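PDB 5ZNT: chitin deacetylase 1 from Bombyx mori, which removes the N-acetyl groups from N-acetylglucosamine residues of chitin, a zinc-dependent reaction of carbohydrate esterase family 4 that yields chitosan and acetate. Local coordinates for residues C13-I27 against P179-P191. Sequence-based numbering, arbitrary orientation.
Sequences CVLPDCFCSEDGTVI and PPLWPYTMYFRMP. Unlike the reference sequence in segment 179-191: P180 (reference Arg), W182 (reference Cys).
C13 and C18 both carry SG anti to the backbone nitrogen; each thereby directs its sulfur toward the other, where the two close a disulfide, and brings it beside F188, whose own ring is swung beside its backbone nitrogen (chi1 -65°). C18 SG lies at the ring edge, 3.6 Å from F188 CE1, while C13 CB packs 3.4 Å from the same CE1. C20 SG, bonded to C8 in a second disulfide, approaches the ring obliquely. Polarisable sulfur suits such an aromatic neighbour, and C18 SG also touches the Y187 ring.

Beside this cluster the backbones join directly: T185 N donates to F19 O over 3.1 Å, almost straight at 170°. T185 is a fitting companion, its small branched side chain placing OG1 near C18 SG and CG2 against the backbone of C18 and F19. The F19 ring turns its edge to P183 O, and V310 of helix 303-311 also touches F19.

Farther along, W182 N donates to G24 O at 2.9 Å. G24 has a positive phi and no side chain, so P191 CB can come within 3.6 Å of G24 N. G24 sits inside an Asx turn, with T25 N and T25 OG1 both meeting D23 OD1 from one face of the carboxylate, above its plane. I27 CA lies over the face of the five-membered ring of W182, a CH-pi contact, and W182 NE1 is held by N261 O.

The contact thus ties the N-terminal loop, ahead of strand 38-45, to strand 184-185, which pairs antiparallel with strand 209-214, away from the zinc. With two backbone bonds and no salt bridge across it, its cohesion probably rests largely on sulfur-aromatic and apolar packing, while the disulfides covalently restrain the loop.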
loop_
_atom_site.group_PDB
_atom_site.type_symbol
_atom_site.label_atom_id
_atom_site.label_comp_id
_atom_site.label_asym_id
_atom_site.label_seq_id
_atom_site.Cartn_x
_atom_site.Cartn_y
_atom_site.Cartn_z
ATOM N N CYS A 13 -0.514 25.381 3.704
ATOM C CA CYS A 13 -0.694 23.987 3.308
ATOM C C CYS A 13 -2.151 23.830 2.881
ATOM O O CYS A 13 -3.025 23.605 3.723
ATOM C CB CYS A 13 -0.328 23.050 4.435
ATOM S SG CYS A 13 -0.458 21.284 3.992
ATOM N N VAL A 14 -2.413 23.959 1.577
ATOM C CA VAL A 14 -3.770 23.998 1.044
ATOM C C VAL A 14 -3.963 22.888 0.019
ATOM O O VAL A 14 -3.063 22.593 -0.783
ATOM C CB VAL A 14 -4.103 25.383 0.435
ATOM C CG1 VAL A 14 -3.912 26.480 1.480
ATOM C CG2 VAL A 14 -3.253 25.675 -0.812
ATOM N N LEU A 15 -5.148 22.272 0.048
ATOM C CA LEU A 15 -5.498 21.236 -0.916
ATOM C C LEU A 15 -5.458 21.815 -2.329
ATOM O O LEU A 15 -5.722 23.004 -2.524
ATOM C CB LEU A 15 -6.890 20.669 -0.618
ATOM C CG LEU A 15 -7.035 19.905 0.702
ATOM C CD1 LEU A 15 -8.473 19.422 0.926
ATOM C CD2 LEU A 15 -6.046 18.733 0.746
ATOM N N PRO A 16 -5.142 20.998 -3.341
ATOM C CA PRO A 16 -4.884 19.557 -3.268
ATOM C C PRO A 16 -3.410 19.182 -3.152
ATOM O O PRO A 16 -3.080 17.993 -3.125
ATOM C CB PRO A 16 -5.433 19.067 -4.600
ATOM C CG PRO A 16 -5.022 20.174 -5.534
ATOM C CD PRO A 16 -5.222 21.452 -4.742
ATOM N N ASP A 17 -2.529 20.178 -3.126
ATOM C CA ASP A 17 -1.104 19.874 -3.110
ATOM C C ASP A 17 -0.632 19.422 -1.737
ATOM O O ASP A 17 0.357 18.685 -1.629
ATOM C CB ASP A 17 -0.304 21.099 -3.554
ATOM C CG ASP A 17 -0.736 21.607 -4.905
ATOM O OD1 ASP A 17 -1.274 20.798 -5.697
ATOM O OD2 ASP A 17 -0.536 22.812 -5.177
ATOM N N CYS A 18 -1.320 19.850 -0.687
ATOM C CA CYS A 18 -0.762 19.747 0.647
ATOM C C CYS A 18 -1.902 19.540 1.626
ATOM O O CYS A 18 -2.942 20.205 1.540
ATOM C CB CYS A 18 0.059 21.006 0.993
ATOM S SG CYS A 18 0.979 20.970 2.561
ATOM N N PHE A 19 -1.708 18.603 2.548
ATOM C CA PHE A 19 -2.662 18.421 3.622
ATOM C C PHE A 19 -1.921 18.109 4.910
ATOM O O PHE A 19 -1.068 17.217 4.949
ATOM C CB PHE A 19 -3.682 17.314 3.317
ATOM C CG PHE A 19 -4.643 17.103 4.436
ATOM C CD1 PHE A 19 -5.552 18.101 4.775
ATOM C CD2 PHE A 19 -4.600 15.957 5.200
ATOM C CE1 PHE A 19 -6.420 17.933 5.829
ATOM C CE2 PHE A 19 -5.477 15.782 6.261
ATOM C CZ PHE A 19 -6.380 16.773 6.577
ATOM N N CYS A 20 -2.242 18.864 5.960
ATOM C CA CYS A 20 -1.702 18.624 7.285
ATOM C C CYS A 20 -2.688 19.162 8.312
ATOM O O CYS A 20 -3.524 20.019 8.017
ATOM C CB CYS A 20 -0.322 19.274 7.481
ATOM S SG CYS A 20 -0.291 21.098 7.498
ATOM N N SER A 21 -2.585 18.631 9.522
ATOM C CA SER A 21 -3.201 19.219 10.700
ATOM C C SER A 21 -2.200 19.106 11.839
ATOM O O SER A 21 -1.168 18.432 11.722
ATOM C CB SER A 21 -4.529 18.540 11.045
ATOM O OG SER A 21 -4.309 17.266 11.614
ATOM N N GLU A 22 -2.503 19.769 12.959
ATOM C CA GLU A 22 -1.507 19.861 14.023
ATOM C C GLU A 22 -1.187 18.486 14.609
ATOM O O GLU A 22 -0.026 18.190 14.914
ATOM C CB GLU A 22 -1.973 20.831 15.113
ATOM C CG GLU A 22 -1.061 20.862 16.338
ATOM C CD GLU A 22 -1.690 21.556 17.547
ATOM O OE1 GLU A 22 -2.933 21.713 17.564
ATOM O OE2 GLU A 22 -0.941 21.925 18.486
ATOM N N ASP A 23 -2.194 17.621 14.741
ATOM C CA ASP A 23 -1.960 16.266 15.234
ATOM C C ASP A 23 -2.310 15.172 14.222
ATOM O O ASP A 23 -2.309 13.989 14.581
ATOM C CB ASP A 23 -2.733 16.034 16.534
ATOM C CG ASP A 23 -4.233 16.165 16.358
ATOM O OD1 ASP A 23 -4.708 16.393 15.221
ATOM O OD2 ASP A 23 -4.942 16.061 17.379
ATOM N N GLY A 24 -2.609 15.526 12.977
ATOM C CA GLY A 24 -2.896 14.498 11.997
ATOM C C GLY A 24 -4.258 13.848 12.111
ATOM O O GLY A 24 -4.493 12.852 11.422
ATOM N N THR A 25 -5.174 14.372 12.956
ATOM C CA THR A 25 -6.492 13.767 13.133
ATOM C C THR A 25 -7.627 14.506 12.441
ATOM O O THR A 25 -8.742 13.975 12.390
ATOM C CB THR A 25 -6.850 13.637 14.625
ATOM O OG1 THR A 25 -6.908 14.941 15.222
ATOM C CG2 THR A 25 -5.832 12.787 15.356
ATOM N N VAL A 26 -7.384 15.688 11.896
ATOM C CA VAL A 26 -8.442 16.489 11.286
ATOM C C VAL A 26 -8.806 15.926 9.917
ATOM O O VAL A 26 -7.937 15.506 9.142
ATOM C CB VAL A 26 -8.003 17.961 11.190
ATOM C CG1 VAL A 26 -9.056 18.807 10.456
ATOM C CG2 VAL A 26 -7.688 18.511 12.588
ATOM N N ILE A 27 -10.098 15.928 9.614
ATOM C CA ILE A 27 -10.624 15.433 8.346
ATOM C C ILE A 27 -10.360 16.452 7.244
ATOM O O ILE A 27 -10.558 17.659 7.457
ATOM C CB ILE A 27 -12.119 15.109 8.486
ATOM C CG1 ILE A 27 -12.328 14.058 9.570
ATOM C CG2 ILE A 27 -12.715 14.686 7.162
ATOM C CD1 ILE A 27 -13.814 13.807 9.909
ATOM N N PRO A 179 -8.094 9.576 18.266
ATOM C CA PRO A 179 -8.385 8.877 17.008
ATOM C C PRO A 179 -7.116 8.527 16.202
ATOM O O PRO A 179 -6.043 9.067 16.501
ATOM C CB PRO A 179 -9.265 9.880 16.258
ATOM C CG PRO A 179 -8.812 11.218 16.746
ATOM C CD PRO A 179 -8.365 11.022 18.182
ATOM N N PRO A 180 -7.240 7.621 15.231
ATOM C CA PRO A 180 -6.116 7.350 14.312
ATOM C C PRO A 180 -5.884 8.534 13.387
ATOM O O PRO A 180 -6.638 9.514 13.381
ATOM C CB PRO A 180 -6.573 6.109 13.540
ATOM C CG PRO A 180 -8.092 6.206 13.567
ATOM C CD PRO A 180 -8.417 6.782 14.936
ATOM N N LEU A 181 -4.826 8.438 12.574
ATOM C CA LEU A 181 -4.350 9.579 11.797
ATOM C C LEU A 181 -4.770 9.465 10.335
ATOM O O LEU A 181 -4.799 8.367 9.770
ATOM C CB LEU A 181 -2.822 9.705 11.894
ATOM C CG LEU A 181 -2.239 10.474 13.090
ATOM C CD1 LEU A 181 -2.692 9.880 14.411
ATOM C CD2 LEU A 181 -0.710 10.519 13.034
ATOM N N TRP A 182 -5.112 10.609 9.734
ATOM C CA TRP A 182 -5.303 10.746 8.299
ATOM C C TRP A 182 -3.938 10.818 7.609
ATOM O O TRP A 182 -2.944 11.213 8.232
ATOM C CB TRP A 182 -6.113 12.013 7.985
ATOM C CG TRP A 182 -7.588 11.800 8.151
ATOM C CD1 TRP A 182 -8.301 11.787 9.331
ATOM C CD2 TRP A 182 -8.532 11.525 7.107
ATOM N NE1 TRP A 182 -9.635 11.532 9.070
ATOM C CE2 TRP A 182 -9.801 11.379 7.715
ATOM C CE3 TRP A 182 -8.432 11.424 5.708
ATOM C CZ2 TRP A 182 -10.951 11.101 6.980
ATOM C CZ3 TRP A 182 -9.580 11.142 4.979
ATOM C CH2 TRP A 182 -10.825 10.995 5.618
ATOM N N PRO A 183 -3.861 10.450 6.325
ATOM C CA PRO A 183 -2.619 10.687 5.568
ATOM C C PRO A 183 -2.202 12.145 5.679
ATOM O O PRO A 183 -3.022 13.026 5.963
ATOM C CB PRO A 183 -2.991 10.330 4.121
ATOM C CG PRO A 183 -4.120 9.344 4.257
ATOM C CD PRO A 183 -4.888 9.762 5.516
ATOM N N TYR A 184 -0.916 12.395 5.450
ATOM C CA TYR A 184 -0.390 13.748 5.506
ATOM C C TYR A 184 0.719 13.873 4.470
ATOM O O TYR A 184 1.296 12.871 4.037
ATOM C CB TYR A 184 0.097 14.096 6.928
ATOM C CG TYR A 184 1.103 13.124 7.497
ATOM C CD1 TYR A 184 2.464 13.265 7.226
ATOM C CD2 TYR A 184 0.699 12.074 8.316
ATOM C CE1 TYR A 184 3.391 12.378 7.733
ATOM C CE2 TYR A 184 1.617 11.170 8.823
ATOM C CZ TYR A 184 2.959 11.330 8.525
ATOM O OH TYR A 184 3.880 10.452 9.029
ATOM N N THR A 185 0.983 15.100 4.029
ATOM C CA THR A 185 2.138 15.318 3.167
ATOM C C THR A 185 3.361 15.637 4.021
ATOM O O THR A 185 3.257 16.018 5.189
ATOM C CB THR A 185 1.895 16.440 2.149
ATOM O OG1 THR A 185 1.767 17.693 2.820
ATOM C CG2 THR A 185 0.632 16.178 1.351
ATOM N N MET A 186 4.536 15.431 3.442
ATOM C CA MET A 186 5.767 15.595 4.191
ATOM C C MET A 186 6.363 17.000 4.060
ATOM O O MET A 186 7.524 17.197 4.427
ATOM C CB MET A 186 6.799 14.546 3.755
ATOM C CG MET A 186 6.409 13.077 4.015
ATOM S SD MET A 186 6.287 12.641 5.771
ATOM C CE MET A 186 7.561 13.646 6.455
ATOM N N TYR A 187 5.603 17.974 3.546
ATOM C CA TYR A 187 6.115 19.344 3.496
ATOM C C TYR A 187 6.354 19.899 4.897
ATOM O O TYR A 187 7.224 20.755 5.093
ATOM C CB TYR A 187 5.136 20.264 2.776
ATOM C CG TYR A 187 4.973 20.079 1.288
ATOM C CD1 TYR A 187 5.979 20.465 0.398
ATOM C CD2 TYR A 187 3.781 19.576 0.762
ATOM C CE1 TYR A 187 5.811 20.332 -0.972
ATOM C CE2 TYR A 187 3.607 19.436 -0.607
ATOM C CZ TYR A 187 4.618 19.821 -1.467
ATOM O OH TYR A 187 4.416 19.669 -2.822
ATOM N N PHE A 188 5.577 19.437 5.867
ATOM C CA PHE A 188 5.611 19.895 7.243
ATOM C C PHE A 188 5.969 18.723 8.135
ATOM O O PHE A 188 5.872 17.557 7.729
ATOM C CB PHE A 188 4.262 20.508 7.646
ATOM C CG PHE A 188 3.938 21.757 6.884
ATOM C CD1 PHE A 188 3.257 21.696 5.683
ATOM C CD2 PHE A 188 4.371 22.995 7.343
ATOM C CE1 PHE A 188 2.983 22.849 4.956
ATOM C CE2 PHE A 188 4.097 24.156 6.621
ATOM C CZ PHE A 188 3.401 24.080 5.425
ATOM N N ARG A 189 6.414 19.056 9.349
ATOM C CA ARG A 189 6.818 18.059 10.328
ATOM C C ARG A 189 5.757 16.977 10.490
ATOM O O ARG A 189 4.557 17.263 10.503
ATOM C CB ARG A 189 7.069 18.740 11.678
ATOM C CG ARG A 189 7.786 17.890 12.682
ATOM C CD ARG A 189 8.221 18.755 13.871
ATOM N NE ARG A 189 7.082 19.161 14.688
ATOM C CZ ARG A 189 7.089 20.193 15.537
ATOM N NH1 ARG A 189 8.166 20.952 15.671
ATOM N NH2 ARG A 189 6.009 20.469 16.239
ATOM N N MET A 190 6.216 15.733 10.618
ATOM C CA MET A 190 5.317 14.620 10.886
ATOM C C MET A 190 4.478 14.921 12.123
ATOM O O MET A 190 5.013 15.427 13.121
ATOM C CB MET A 190 6.109 13.331 11.131
ATOM C CG MET A 190 6.851 12.806 9.921
ATOM S SD MET A 190 8.023 11.536 10.417
ATOM C CE MET A 190 6.982 10.447 11.350
ATOM N N PRO A 191 3.189 14.591 12.114
ATOM C CA PRO A 191 2.341 14.888 13.273
ATOM C C PRO A 191 2.379 13.806 14.340
ATOM O O PRO A 191 1.428 13.688 15.117
ATOM C CB PRO A 191 0.946 14.981 12.660
ATOM C CG PRO A 191 1.013 13.921 11.541
ATOM C CD PRO A 191 2.415 14.022 10.989
HETATM O O HOH W 1 0.721 15.847 17.215
#